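Local atomic coordinates of 2-CYS peroxiredoxin (PDB entry 2H01), a protein that probably acts as a thiol-specific peroxidase, reducing hydrogen peroxide and organic hydroperoxides to water and alcohols. Residues Glu12-Asp17 with Thr78-Lys83; Leu36-Leu41 with Ser118-Ala123; Leu58-Glu63 with Glu149-Ile154; Leu69-Asp74 with Thr98-Ile103; Arg122-Ile127 with His135-Asn140. One frame throughout, in Å; residues are numbered along the deposited sequence.

Contact 1: residues Glu12-Asp17 with Thr78-Lys83; sequences EAVFGD and THLAWK
Val14 packs against the helix through both of its methyls. CG2 meets His79 CB at 3.7 Å, and CG1, placed anti to the backbone N (chi1 -167°), lies 4.1 Å from Lys83 CD, the two side chains sliding past each other in opposite directions. A branched residue suits this spot, because one short side chain fills two places on the helix surface. The imidazole of His79 is turned to other partners, Asp42 and the carbonyl of Ile100. Strand 12-14 runs within 7° of parallel to helix 78-83, which is the connecting helix of the beta-alpha-beta unit 66-72, 76-83, 98-101 in this thioredoxin-like domain; strand 10-14 pairs with strand 98-101 of that unit. Where the strand gives way to loop, the chemistry becomes polar. Lys83 NZ donates to Phe15 O at 2.7 Å, arriving 30° out of the carbonyl plane, and weakly to Gly16 O at 3.4 Å. Ile95 O and a water 2.7 Å from Lys83 NZ are further acceptors, more oxygens than three protons can serve at once, and together they probably ease the buried charge. Packing is looser at the partly exposed Leu80, whose CD1 comes only to 4.4 Å from Val14 CG1.

Contact 2: residues Leu36-Leu41 with Ser118-Ala123; sequences LYFYPL and SVALRA
The antiparallel pairing of strand 33-38 with strand 119-127, inside the mixed sheet of the thioredoxin-like fold, joins Phe38 and Ala123 as a hydrogen-bonded pair. Phe38 N donates to Ala123 O at 2.9 Å, in the carbonyl plane; the return bond, from Ala123 N to Phe38 O, is weak at 3.4 Å. The small Ala120 suits its place beside the large Phe38 ring, whose CD2 is 3.8 Å from Ala120 CB. Beyond the pair the chains stay close, but Pro40 has no N-H to give, and a water bridges Pro40 O and Ala120 N. Farther on, Leu41 crosses Val119 at about a right angle, and Leu41 CD2 presses to 3.4 Å from Val119 CG1, tighter than usual. Pro40 and Arg122 also cross at about a right angle, Pro40 CD sitting over one guanidinium face, offset toward the rim, 3.7 Å above the plane. A proline offers a rigid apolar surface for such a flat group. The Arg122 side chain is about 8 Å from that of Cys47, the predicted peroxidatic cysteine; Pro40 opens the PxxxTxxC motif ending at Cys47, and an arginine beside it is as in the active-site pocket of peroxiredoxins.

Contact 3: residues Leu58-Glu63 with Glu149-Ile154; sequences LDSFKE and EILRLI
Phe61 is the hub of this contact, reaching from helix 58-63 to three aliphatic side chains of helix 147-163. The two segments run almost parallel, 6° apart, with axes 11.1 Å from each other, a helix pair lying against the central sheet of a thioredoxin-like fold. Leu151 crosses the ring at about a right angle and sets CD2 over one face, 3.8 Å from the centroid of the Phe61 ring and 17° off its normal, a CH-pi contact. At the edge, near the ring plane, lies Ile150 CG2, while Ile154 CD1 approaches Phe61 CE2 obliquely at 3.7 Å. The wide spacing of the helices calls for a long, flat side chain to bridge it. Next to the ring, the small Ser60 lets CB meet Leu151 CD1 at 3.9 Å. Outside this shell stand the strands: Phe61 rests on Val66 and Leu68, Ile150 on Phe124 and Leu137, and Ile154 on Val66 and Leu126. On the exposed flank of the longer helix, Arg152 NH1 forms a salt bridge with Glu149 OE1 at 3.4 Å.

Contact 4: residues Leu69-Asp74 with Thr98-Ile103; sequences LGCSVD and TLISDI
Leu69 and Thr98 lie side by side, pointing the same way, on neighbouring parallel strands joined by helix 76-83 into a beta-alpha-beta unit. Leu69 CD2 is 3.5 Å from Thr98 OG1, a buried hydroxyl with no polar partner in the model. On the same face of the sheet Cys71 and Ile100 follow. Cys71 SG stands anti to its backbone N (chi1 179°) and touches Asp102 CB at 3.6 Å; the small cysteine lets the branched Ile100 pack against it, with Ile100 CG1 3.7 Å from Cys71 CB and CD1 close behind. The other face carries Leu99, whose CD2 reaches across to Gly70 CA at 3.9 Å, a fit that suits a glycine since it has no side chain there. Between the two faces the backbones are bonded: Gly70 N donates to Thr98 O, and Ile100 N to Gly70 O at 2.8 Å, nearly along the C=O axis. Just past the second strand, Asp102 N bonds Ser72 O, and the Asp102 carboxylate accepts backbone N-H groups of Ile107 and Ala108 in the next helix. Asp74 OD2 is held by Asp42 N and by Ser72 OG. On the Leu99 face, Ser101 OG donates to Asp74 O at a doubtfully short 2.5 Å.

Contact 5: residues Arg122-Ile127 with His135-Asn140; sequences RAFVLI and HLLVNN
Phe124 and Leu137 face each other as a hydrogen-bonded pair in the beta hairpin of strands 119-127 and 133-138. Both polar groups of each backbone are used: Phe124 N donates to Leu137 O at 2.9 Å, and Leu137 N to Phe124 O at 2.8 Å, both in the carbonyl plane. Toward the turn, the bond from Leu126 N to His135 O is longer, 3.3 Å, and its donor is tilted 32° from the His135 carbonyl plane. The alternate residues Val125 and Ile127 turn their backbone bonds to the neighbouring strand, to Leu36 and Val34. At the far end the pairing gives out, and a water donates to Arg122 O and accepts from Asn139 N, 2.8 Å away. Asn139 has a positive phi (46°), a shape asparagine adopts more readily than most residues. Among the side chains, Leu137 CB lies at the edge of the Phe124 ring. His135 has CG between its backbone N and carbonyl carbon (chi1 80°), and its ring lies beside strand 123-127, a flat group fitting close to a backbone. Its edge is presented to Phe124 O, 3.3 Å from His135 CE1, while Leu126 CB sits over one ring face, 3.2 Å from His135 NE2.

How the contacts relate
Contacts 2, 4 and 5 are strand pairings in one sheet, and contacts 1 and 3 bring helices to it. Contact 2 shares Arg122 and Ala123 with contact 5 and is tied to contact 4 by backbone bonds between Tyr37 and strand 66-72. Contacts 3 and 4 are the buried ones, yet contact 3 is purely apolar across its interface while contact 4 relies on backbone bonds. Contacts 1, 2 and 5 are only partly buried and nearer the surface, and in each a water joins the two segments. Contact 1, the farthest from the chain's centre, mixes apolar packing with a lysine held by carbonyls. Only contacts 2 and 5 approach the predicted active-site cysteine.

Contact 1: residues Glu12-Asp17 with Thr78-Lys83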
# COMPACT_ATOMS: atom_id res chain seq x y z
N GLU A 12 -8.15 -10.07 -7.09
CA GLU A 12 -9.41 -10.29 -6.38
C GLU A 12 -9.25 -9.45 -5.12
O GLU A 12 -8.12 -9.21 -4.68
CB GLU A 12 -9.59 -11.77 -5.99
CG GLU A 12 -9.84 -12.74 -7.14
CD GLU A 12 -11.09 -12.39 -7.95
OE1 GLU A 12 -11.07 -11.37 -8.67
OE2 GLU A 12 -12.09 -13.14 -7.88
N ALA A 13 -10.35 -9.01 -4.53
CA ALA A 13 -10.25 -8.16 -3.36
C ALA A 13 -11.41 -8.25 -2.39
O ALA A 13 -12.53 -8.60 -2.76
CB ALA A 13 -10.07 -6.71 -3.79
N VAL A 14 -11.08 -8.07 -1.12
CA VAL A 14 -12.06 -7.85 -0.09
C VAL A 14 -12.10 -6.41 0.32
O VAL A 14 -11.10 -5.86 0.77
CB VAL A 14 -11.76 -8.63 1.15
CG1 VAL A 14 -12.95 -8.61 2.06
CG2 VAL A 14 -11.35 -10.00 0.80
N PHE A 15 -13.26 -5.81 0.17
CA PHE A 15 -13.41 -4.40 0.52
C PHE A 15 -13.72 -4.19 2.00
O PHE A 15 -13.86 -5.14 2.76
CB PHE A 15 -14.51 -3.78 -0.34
CG PHE A 15 -14.23 -3.83 -1.82
CD1 PHE A 15 -13.12 -3.19 -2.36
CD2 PHE A 15 -15.09 -4.51 -2.67
CE1 PHE A 15 -12.87 -3.22 -3.73
CE2 PHE A 15 -14.85 -4.54 -4.05
CZ PHE A 15 -13.74 -3.90 -4.58
N GLY A 16 -13.80 -2.93 2.40
CA GLY A 16 -14.39 -2.59 3.68
C GLY A 16 -15.76 -3.20 3.87
O GLY A 16 -16.00 -3.89 4.84
N ASP A 17 -16.65 -2.94 2.93
CA ASP A 17 -17.85 -3.74 2.72
C ASP A 17 -17.77 -5.16 3.27
O ASP A 17 -18.77 -5.71 3.71
CB ASP A 17 -18.24 -3.77 1.24
CG ASP A 17 -18.83 -2.46 0.77
OD1 ASP A 17 -20.02 -2.21 1.01
OD2 ASP A 17 -18.19 -1.62 0.12
N THR A 78 -9.36 -16.11 2.73
CA THR A 78 -8.74 -15.97 4.03
C THR A 78 -8.60 -14.56 4.56
O THR A 78 -8.57 -14.36 5.77
CB THR A 78 -7.50 -16.84 4.25
OG1 THR A 78 -7.17 -17.53 3.06
CG2 THR A 78 -6.31 -16.00 4.54
N HIS A 79 -8.58 -13.58 3.67
CA HIS A 79 -8.64 -12.18 4.12
C HIS A 79 -9.98 -11.97 4.83
O HIS A 79 -10.04 -11.43 5.93
CB HIS A 79 -8.58 -11.20 2.94
CG HIS A 79 -7.22 -11.02 2.34
ND1 HIS A 79 -6.07 -11.43 2.98
CD2 HIS A 79 -6.83 -10.44 1.18
CE1 HIS A 79 -5.03 -11.10 2.23
NE2 HIS A 79 -5.46 -10.50 1.14
N LEU A 80 -11.06 -12.38 4.18
CA LEU A 80 -12.39 -12.23 4.75
C LEU A 80 -12.47 -12.88 6.13
O LEU A 80 -12.92 -12.25 7.10
CB LEU A 80 -13.44 -12.85 3.83
CG LEU A 80 -14.88 -12.82 4.35
CD1 LEU A 80 -15.28 -11.36 4.62
CD2 LEU A 80 -15.82 -13.47 3.34
N ALA A 81 -12.03 -14.13 6.22
CA ALA A 81 -12.04 -14.87 7.47
C ALA A 81 -11.18 -14.17 8.52
O ALA A 81 -11.47 -14.26 9.72
CB ALA A 81 -11.53 -16.29 7.24
N TRP A 82 -10.13 -13.49 8.08
CA TRP A 82 -9.25 -12.79 9.01
C TRP A 82 -9.89 -11.50 9.52
O TRP A 82 -9.63 -11.06 10.63
CB TRP A 82 -7.91 -12.47 8.35
CG TRP A 82 -6.80 -12.16 9.30
CD1 TRP A 82 -6.67 -12.63 10.57
CD2 TRP A 82 -5.61 -11.43 9.01
NE1 TRP A 82 -5.46 -12.24 11.09
CE2 TRP A 82 -4.78 -11.51 10.16
CE3 TRP A 82 -5.15 -10.73 7.89
CZ2 TRP A 82 -3.52 -10.91 10.22
CZ3 TRP A 82 -3.90 -10.13 7.94
CH2 TRP A 82 -3.10 -10.22 9.10
N LYS A 83 -10.73 -10.90 8.68
CA LYS A 83 -11.43 -9.68 9.07
C LYS A 83 -12.55 -10.04 10.05
O LYS A 83 -12.91 -9.24 10.92
CB LYS A 83 -12.03 -8.97 7.84
CG LYS A 83 -11.00 -8.36 6.90
CD LYS A 83 -11.67 -7.54 5.80
CE LYS A 83 -12.46 -6.38 6.38
NZ LYS A 83 -13.01 -5.48 5.33
O HOH W 1 -10.89 -5.12 3.73

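Contact 2: residues Leu36-Leu41 with Ser118-Ala123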
# COMPACT_ATOMS: atom_id res chain seq x y z
N LEU A 36 0.22 1.29 -1.77
CA LEU A 36 0.19 -0.16 -1.83
C LEU A 36 1.22 -0.68 -0.84
O LEU A 36 2.39 -0.28 -0.89
CB LEU A 36 0.56 -0.65 -3.24
CG LEU A 36 0.72 -2.18 -3.36
CD1 LEU A 36 -0.64 -2.86 -3.21
CD2 LEU A 36 1.35 -2.55 -4.71
N TYR A 37 0.80 -1.57 0.06
CA TYR A 37 1.73 -2.12 1.04
C TYR A 37 1.66 -3.64 1.08
O TYR A 37 0.61 -4.23 0.81
CB TYR A 37 1.48 -1.54 2.44
CG TYR A 37 0.18 -1.96 3.11
CD1 TYR A 37 -1.00 -1.25 2.93
CD2 TYR A 37 0.15 -3.07 3.95
CE1 TYR A 37 -2.18 -1.61 3.57
CE2 TYR A 37 -1.03 -3.46 4.59
CZ TYR A 37 -2.19 -2.72 4.40
OH TYR A 37 -3.34 -3.09 5.05
N PHE A 38 2.78 -4.27 1.41
CA PHE A 38 2.85 -5.73 1.47
C PHE A 38 3.16 -6.29 2.85
O PHE A 38 3.93 -5.71 3.62
CB PHE A 38 3.93 -6.27 0.52
CG PHE A 38 3.64 -6.08 -0.93
CD1 PHE A 38 3.95 -4.88 -1.57
CD2 PHE A 38 3.05 -7.10 -1.67
CE1 PHE A 38 3.68 -4.70 -2.93
CE2 PHE A 38 2.77 -6.93 -3.04
CZ PHE A 38 3.09 -5.72 -3.67
N TYR A 39 2.57 -7.43 3.17
CA TYR A 39 2.87 -8.11 4.42
C TYR A 39 2.93 -9.59 4.05
O TYR A 39 2.32 -10.02 3.07
CB TYR A 39 1.82 -7.82 5.50
CG TYR A 39 0.40 -8.20 5.17
CD1 TYR A 39 -0.40 -7.38 4.38
CD2 TYR A 39 -0.15 -9.40 5.66
CE1 TYR A 39 -1.71 -7.73 4.08
CE2 TYR A 39 -1.46 -9.76 5.37
CZ TYR A 39 -2.23 -8.92 4.58
OH TYR A 39 -3.52 -9.27 4.29
N PRO A 40 3.70 -10.39 4.80
CA PRO A 40 3.86 -11.82 4.55
C PRO A 40 2.58 -12.66 4.49
O PRO A 40 2.21 -13.19 3.45
CB PRO A 40 4.77 -12.28 5.70
CG PRO A 40 5.54 -11.05 6.06
CD PRO A 40 4.49 -9.97 5.97
N LEU A 41 1.91 -12.76 5.63
CA LEU A 41 0.73 -13.61 5.73
C LEU A 41 -0.34 -13.17 6.69
O LEU A 41 -0.14 -12.35 7.58
CB LEU A 41 1.16 -15.01 6.16
CG LEU A 41 2.17 -15.77 5.31
CD1 LEU A 41 2.69 -16.96 6.10
CD2 LEU A 41 1.51 -16.22 4.01
N SER A 118 7.75 -17.55 -1.83
CA SER A 118 6.77 -17.89 -0.81
C SER A 118 5.87 -16.74 -0.42
O SER A 118 4.73 -16.66 -0.85
CB SER A 118 7.46 -18.46 0.42
OG SER A 118 7.94 -19.76 0.16
N VAL A 119 6.39 -15.84 0.41
CA VAL A 119 5.60 -14.70 0.86
C VAL A 119 6.24 -13.37 0.49
O VAL A 119 7.40 -13.30 0.11
CB VAL A 119 5.39 -14.74 2.38
CG1 VAL A 119 4.67 -16.02 2.78
CG2 VAL A 119 6.74 -14.64 3.09
N ALA A 120 5.45 -12.31 0.61
CA ALA A 120 5.94 -10.98 0.29
C ALA A 120 6.65 -10.37 1.48
O ALA A 120 6.29 -10.63 2.63
CB ALA A 120 4.78 -10.09 -0.14
N LEU A 121 7.67 -9.58 1.20
CA LEU A 121 8.42 -8.88 2.23
C LEU A 121 7.63 -7.60 2.53
O LEU A 121 6.90 -7.10 1.66
CB LEU A 121 9.81 -8.51 1.71
CG LEU A 121 10.74 -9.68 1.39
CD1 LEU A 121 11.80 -9.21 0.42
CD2 LEU A 121 11.38 -10.22 2.68
N ARG A 122 7.77 -7.09 3.74
CA ARG A 122 7.08 -5.85 4.13
C ARG A 122 7.57 -4.68 3.27
O ARG A 122 8.77 -4.46 3.13
CB ARG A 122 7.35 -5.56 5.61
CG ARG A 122 6.57 -6.46 6.58
CD ARG A 122 6.95 -6.16 8.02
NE ARG A 122 6.11 -6.86 8.99
CZ ARG A 122 6.16 -8.17 9.22
NH1 ARG A 122 7.00 -8.95 8.55
NH2 ARG A 122 5.34 -8.72 10.11
N ALA A 123 6.63 -3.92 2.70
CA ALA A 123 6.99 -2.78 1.86
C ALA A 123 5.87 -1.75 1.69
O ALA A 123 4.69 -2.12 1.62
CB ALA A 123 7.45 -3.28 0.49
O HOH W 2 2.60 -12.05 1.04

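Contact 3: residues Leu58-Glu63 with Glu149-Ile154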
# COMPACT_ATOMS: atom_id res chain seq x y z
N LEU A 58 -6.80 5.78 8.48
CA LEU A 58 -7.51 5.89 7.21
C LEU A 58 -7.96 7.30 6.85
O LEU A 58 -7.68 7.78 5.76
CB LEU A 58 -8.73 4.97 7.19
CG LEU A 58 -9.43 4.92 5.83
CD1 LEU A 58 -8.48 4.39 4.76
CD2 LEU A 58 -10.65 4.02 5.92
N ASP A 59 -8.65 7.97 7.76
CA ASP A 59 -9.12 9.32 7.47
C ASP A 59 -8.02 10.26 6.98
O ASP A 59 -8.26 11.07 6.08
CB ASP A 59 -9.83 9.92 8.68
CG ASP A 59 -11.21 9.33 8.89
OD1 ASP A 59 -11.91 9.10 7.87
OD2 ASP A 59 -11.61 9.12 10.06
N SER A 60 -6.83 10.17 7.56
CA SER A 60 -5.71 11.00 7.13
C SER A 60 -5.41 10.75 5.65
O SER A 60 -5.05 11.67 4.92
CB SER A 60 -4.46 10.71 7.97
OG SER A 60 -4.55 11.26 9.26
N PHE A 61 -5.54 9.49 5.23
CA PHE A 61 -5.30 9.12 3.83
C PHE A 61 -6.40 9.61 2.90
O PHE A 61 -6.12 10.13 1.82
CB PHE A 61 -5.14 7.60 3.67
CG PHE A 61 -3.84 7.08 4.20
CD1 PHE A 61 -3.77 6.49 5.45
CD2 PHE A 61 -2.67 7.27 3.47
CE1 PHE A 61 -2.54 6.10 5.98
CE2 PHE A 61 -1.44 6.88 3.99
CZ PHE A 61 -1.37 6.30 5.25
N LYS A 62 -7.65 9.47 3.32
CA LYS A 62 -8.76 9.93 2.49
C LYS A 62 -8.67 11.45 2.29
O LYS A 62 -8.90 11.95 1.19
CB LYS A 62 -10.11 9.58 3.13
CG LYS A 62 -10.46 8.10 3.07
CD LYS A 62 -11.84 7.80 3.67
CE LYS A 62 -12.14 6.30 3.61
NZ LYS A 62 -13.44 5.94 4.24
N GLU A 63 -8.32 12.16 3.35
CA GLU A 63 -8.21 13.62 3.30
C GLU A 63 -7.18 14.06 2.28
O GLU A 63 -7.28 15.16 1.71
CB GLU A 63 -7.82 14.18 4.69
CG GLU A 63 -8.92 14.03 5.73
CD GLU A 63 -8.43 14.20 7.16
OE1 GLU A 63 -7.21 14.31 7.37
OE2 GLU A 63 -9.29 14.21 8.07
N GLU A 149 5.64 9.12 8.94
CA GLU A 149 6.55 9.36 7.82
C GLU A 149 5.88 9.24 6.45
O GLU A 149 6.12 10.05 5.57
CB GLU A 149 7.77 8.45 7.85
CG GLU A 149 8.48 8.39 9.18
CD GLU A 149 8.86 9.76 9.70
OE1 GLU A 149 8.82 9.93 10.94
OE2 GLU A 149 9.18 10.64 8.89
N ILE A 150 5.05 8.22 6.30
CA ILE A 150 4.33 8.00 5.06
C ILE A 150 3.46 9.19 4.67
O ILE A 150 3.56 9.70 3.58
CB ILE A 150 3.52 6.72 5.13
CG1 ILE A 150 4.43 5.51 5.04
CG2 ILE A 150 2.51 6.66 4.01
CD1 ILE A 150 3.78 4.23 5.46
N LEU A 151 2.63 9.63 5.61
CA LEU A 151 1.77 10.80 5.42
C LEU A 151 2.56 12.06 5.13
O LEU A 151 2.09 12.96 4.43
CB LEU A 151 0.91 11.00 6.66
CG LEU A 151 -0.09 9.87 6.85
CD1 LEU A 151 -0.63 9.85 8.28
CD2 LEU A 151 -1.20 10.05 5.81
N ARG A 152 3.76 12.11 5.68
CA ARG A 152 4.70 13.21 5.51
C ARG A 152 5.26 13.23 4.08
O ARG A 152 5.47 14.29 3.51
CB ARG A 152 5.84 13.00 6.51
CG ARG A 152 6.66 14.21 6.86
CD ARG A 152 6.98 14.07 8.34
NE ARG A 152 5.73 13.95 9.08
CZ ARG A 152 5.54 13.19 10.16
NH1 ARG A 152 6.53 12.47 10.67
NH2 ARG A 152 4.32 13.13 10.71
N LEU A 153 5.53 12.04 3.53
CA LEU A 153 6.06 11.93 2.17
C LEU A 153 4.95 12.32 1.19
O LEU A 153 5.19 13.02 0.21
CB LEU A 153 6.52 10.49 1.88
CG LEU A 153 7.77 10.10 2.69
CD1 LEU A 153 8.11 8.64 2.47
CD2 LEU A 153 8.93 11.02 2.29
N ILE A 154 3.77 11.77 1.36
CA ILE A 154 2.57 12.32 0.72
C ILE A 154 2.43 13.81 0.99
O ILE A 154 2.23 14.61 0.09
CB ILE A 154 1.31 11.58 1.22
CG1 ILE A 154 1.52 10.06 1.15
CG2 ILE A 154 0.10 11.98 0.40
CD1 ILE A 154 0.47 9.27 1.89

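Contact 4: residues Leu69-Asp74 with Thr98-Ile103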
# COMPACT_ATOMS: atom_id res chain seq x y z
N LEU A 69 -4.19 0.09 -0.14
CA LEU A 69 -4.31 -1.27 -0.65
C LEU A 69 -3.31 -2.17 0.08
O LEU A 69 -2.10 -1.98 -0.04
CB LEU A 69 -4.07 -1.32 -2.17
CG LEU A 69 -5.09 -0.57 -3.04
CD1 LEU A 69 -4.72 -0.71 -4.51
CD2 LEU A 69 -6.50 -1.11 -2.81
N GLY A 70 -3.82 -3.13 0.84
CA GLY A 70 -2.99 -4.07 1.57
C GLY A 70 -2.87 -5.37 0.79
O GLY A 70 -3.87 -5.95 0.39
N CYS A 71 -1.65 -5.84 0.59
CA CYS A 71 -1.46 -7.06 -0.18
C CYS A 71 -0.60 -8.15 0.48
O CYS A 71 0.46 -7.86 1.04
CB CYS A 71 -0.85 -6.67 -1.53
SG CYS A 71 -0.49 -8.02 -2.68
N SER A 72 -1.10 -9.38 0.43
CA SER A 72 -0.38 -10.56 0.94
C SER A 72 -0.73 -11.67 -0.05
O SER A 72 -1.75 -11.60 -0.74
CB SER A 72 -0.82 -10.97 2.35
OG SER A 72 -1.91 -11.87 2.32
N VAL A 73 0.09 -12.70 -0.11
CA VAL A 73 -0.16 -13.79 -1.05
C VAL A 73 -1.37 -14.67 -0.70
O VAL A 73 -1.69 -15.60 -1.45
CB VAL A 73 1.11 -14.66 -1.21
CG1 VAL A 73 2.29 -13.78 -1.64
CG2 VAL A 73 1.42 -15.38 0.08
N ASP A 74 -2.01 -14.41 0.43
CA ASP A 74 -3.24 -15.09 0.85
C ASP A 74 -4.42 -14.89 -0.12
O ASP A 74 -4.46 -13.94 -0.87
CB ASP A 74 -3.65 -14.64 2.26
CG ASP A 74 -2.65 -15.04 3.34
OD1 ASP A 74 -2.64 -16.19 3.76
OD2 ASP A 74 -1.85 -14.25 3.85
N THR A 98 -9.44 -1.60 1.55
CA THR A 98 -9.34 -2.87 0.85
C THR A 98 -8.04 -3.66 0.94
O THR A 98 -6.95 -3.11 1.03
CB THR A 98 -9.74 -2.71 -0.66
OG1 THR A 98 -8.82 -3.43 -1.49
CG2 THR A 98 -9.79 -1.26 -1.06
N LEU A 99 -8.19 -4.98 0.97
CA LEU A 99 -7.06 -5.90 1.01
C LEU A 99 -7.11 -6.68 -0.31
O LEU A 99 -8.16 -7.20 -0.68
CB LEU A 99 -7.19 -6.86 2.20
CG LEU A 99 -7.14 -6.27 3.61
CD1 LEU A 99 -7.31 -7.38 4.64
CD2 LEU A 99 -5.81 -5.56 3.83
N ILE A 100 -6.18 -6.92 -0.94
CA ILE A 100 -6.22 -7.67 -2.19
C ILE A 100 -5.44 -8.98 -2.07
O ILE A 100 -4.54 -9.10 -1.22
CB ILE A 100 -5.66 -6.82 -3.35
CG1 ILE A 100 -4.21 -6.41 -3.06
CG2 ILE A 100 -6.53 -5.60 -3.58
CD1 ILE A 100 -3.51 -5.78 -4.24
N SER A 101 -5.67 -9.76 -2.98
CA SER A 101 -5.15 -11.11 -2.87
C SER A 101 -4.21 -11.44 -4.00
O SER A 101 -4.63 -11.49 -5.16
CB SER A 101 -6.31 -12.11 -2.85
OG SER A 101 -5.85 -13.46 -2.95
N ASP A 102 -2.96 -11.70 -3.64
CA ASP A 102 -1.88 -12.03 -4.57
C ASP A 102 -1.61 -13.53 -4.65
O ASP A 102 -0.52 -13.98 -4.35
CB ASP A 102 -0.61 -11.26 -4.20
CG ASP A 102 0.46 -11.35 -5.27
OD1 ASP A 102 0.12 -11.60 -6.43
OD2 ASP A 102 1.66 -11.20 -5.03
N ILE A 103 -2.60 -14.29 -5.08
CA ILE A 103 -2.60 -15.73 -4.92
C ILE A 103 -1.72 -16.48 -5.91
O ILE A 103 -1.34 -17.60 -5.66
CB ILE A 103 -4.01 -16.31 -4.93
CG1 ILE A 103 -3.94 -17.83 -4.95
CG2 ILE A 103 -4.77 -15.86 -6.14
CD1 ILE A 103 -4.81 -18.47 -3.95
O HOH W 3 -0.01 -17.60 -2.47

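Contact 5: residues Arg122-Ile127 with His135-Asn140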
# COMPACT_ATOMS: atom_id res chain seq x y z
N ARG A 122 7.77 -7.09 3.74
CA ARG A 122 7.08 -5.85 4.13
C ARG A 122 7.57 -4.68 3.27
O ARG A 122 8.77 -4.46 3.13
CB ARG A 122 7.35 -5.56 5.61
CG ARG A 122 6.57 -6.46 6.58
CD ARG A 122 6.95 -6.16 8.02
NE ARG A 122 6.11 -6.86 8.99
CZ ARG A 122 6.16 -8.17 9.22
NH1 ARG A 122 7.00 -8.95 8.55
NH2 ARG A 122 5.34 -8.72 10.11
N ALA A 123 6.63 -3.92 2.70
CA ALA A 123 6.99 -2.78 1.86
C ALA A 123 5.87 -1.75 1.69
O ALA A 123 4.69 -2.12 1.62
CB ALA A 123 7.45 -3.28 0.49
N PHE A 124 6.24 -0.47 1.63
CA PHE A 124 5.26 0.59 1.41
C PHE A 124 5.61 1.21 0.06
O PHE A 124 6.73 1.67 -0.14
CB PHE A 124 5.31 1.68 2.50
CG PHE A 124 4.92 1.20 3.88
CD1 PHE A 124 3.68 0.58 4.09
CD2 PHE A 124 5.79 1.33 4.95
CE1 PHE A 124 3.33 0.11 5.37
CE2 PHE A 124 5.45 0.86 6.23
CZ PHE A 124 4.22 0.25 6.44
N VAL A 125 4.65 1.21 -0.86
CA VAL A 125 4.88 1.76 -2.19
C VAL A 125 3.86 2.85 -2.50
O VAL A 125 2.66 2.59 -2.58
CB VAL A 125 4.77 0.65 -3.25
CG1 VAL A 125 5.19 1.19 -4.62
CG2 VAL A 125 5.64 -0.53 -2.84
N LEU A 126 4.35 4.07 -2.67
CA LEU A 126 3.46 5.19 -2.96
C LEU A 126 3.46 5.47 -4.46
O LEU A 126 4.52 5.64 -5.07
CB LEU A 126 3.91 6.43 -2.18
CG LEU A 126 3.25 7.77 -2.51
CD1 LEU A 126 1.75 7.70 -2.28
CD2 LEU A 126 3.90 8.87 -1.68
N ILE A 127 2.38 5.53 -5.02
CA ILE A 127 2.13 5.70 -6.44
C ILE A 127 1.28 6.94 -6.71
O ILE A 127 0.28 7.17 -5.99
CB ILE A 127 1.44 4.45 -7.02
CG1 ILE A 127 2.17 3.18 -6.58
CG2 ILE A 127 1.37 4.54 -8.54
CD1 ILE A 127 1.40 1.91 -6.85
N HIS A 135 7.95 6.37 -4.12
CA HIS A 135 8.87 5.85 -3.12
C HIS A 135 8.62 4.38 -2.85
O HIS A 135 7.56 3.84 -3.16
CB HIS A 135 8.81 6.64 -1.81
CG HIS A 135 7.66 6.27 -0.92
ND1 HIS A 135 7.43 4.99 -0.48
CD2 HIS A 135 6.68 7.03 -0.38
CE1 HIS A 135 6.35 4.97 0.28
NE2 HIS A 135 5.88 6.20 0.37
N LEU A 136 9.66 3.73 -2.38
CA LEU A 136 9.61 2.40 -1.86
C LEU A 136 10.22 2.41 -0.47
O LEU A 136 11.35 2.81 -0.28
CB LEU A 136 10.37 1.46 -2.79
CG LEU A 136 10.40 -0.03 -2.55
CD1 LEU A 136 10.12 -0.71 -3.84
CD2 LEU A 136 11.76 -0.41 -2.07
N LEU A 137 9.45 1.96 0.49
CA LEU A 137 9.97 1.88 1.86
C LEU A 137 10.04 0.41 2.28
O LEU A 137 9.06 -0.32 2.17
CB LEU A 137 9.06 2.66 2.81
CG LEU A 137 9.52 4.05 3.28
CD1 LEU A 137 10.02 4.89 2.14
CD2 LEU A 137 8.34 4.74 3.97
N VAL A 138 11.20 -0.02 2.76
CA VAL A 138 11.39 -1.40 3.17
C VAL A 138 12.11 -1.56 4.49
O VAL A 138 12.54 -0.58 5.12
CB VAL A 138 12.20 -2.18 2.13
CG1 VAL A 138 11.32 -2.53 0.93
CG2 VAL A 138 13.40 -1.34 1.70
N ASN A 139 12.26 -2.82 4.90
CA ASN A 139 12.95 -3.18 6.13
C ASN A 139 12.56 -2.34 7.35
O ASN A 139 11.38 -2.22 7.68
CB ASN A 139 14.46 -3.15 5.88
CG ASN A 139 14.88 -4.25 4.92
OD1 ASN A 139 14.63 -5.43 5.18
ND2 ASN A 139 15.50 -3.87 3.81
N ASN A 140 13.54 -1.75 8.02
CA ASN A 140 13.22 -0.99 9.22
C ASN A 140 12.43 0.29 9.02
O ASN A 140 12.08 0.96 9.99
CB ASN A 140 14.49 -0.76 10.04
CG ASN A 140 14.87 -2.00 10.86
OD1 ASN A 140 16.04 -2.25 11.16
ND2 ASN A 140 13.85 -2.78 11.23
O HOH W 4 11.01 -5.31 4.31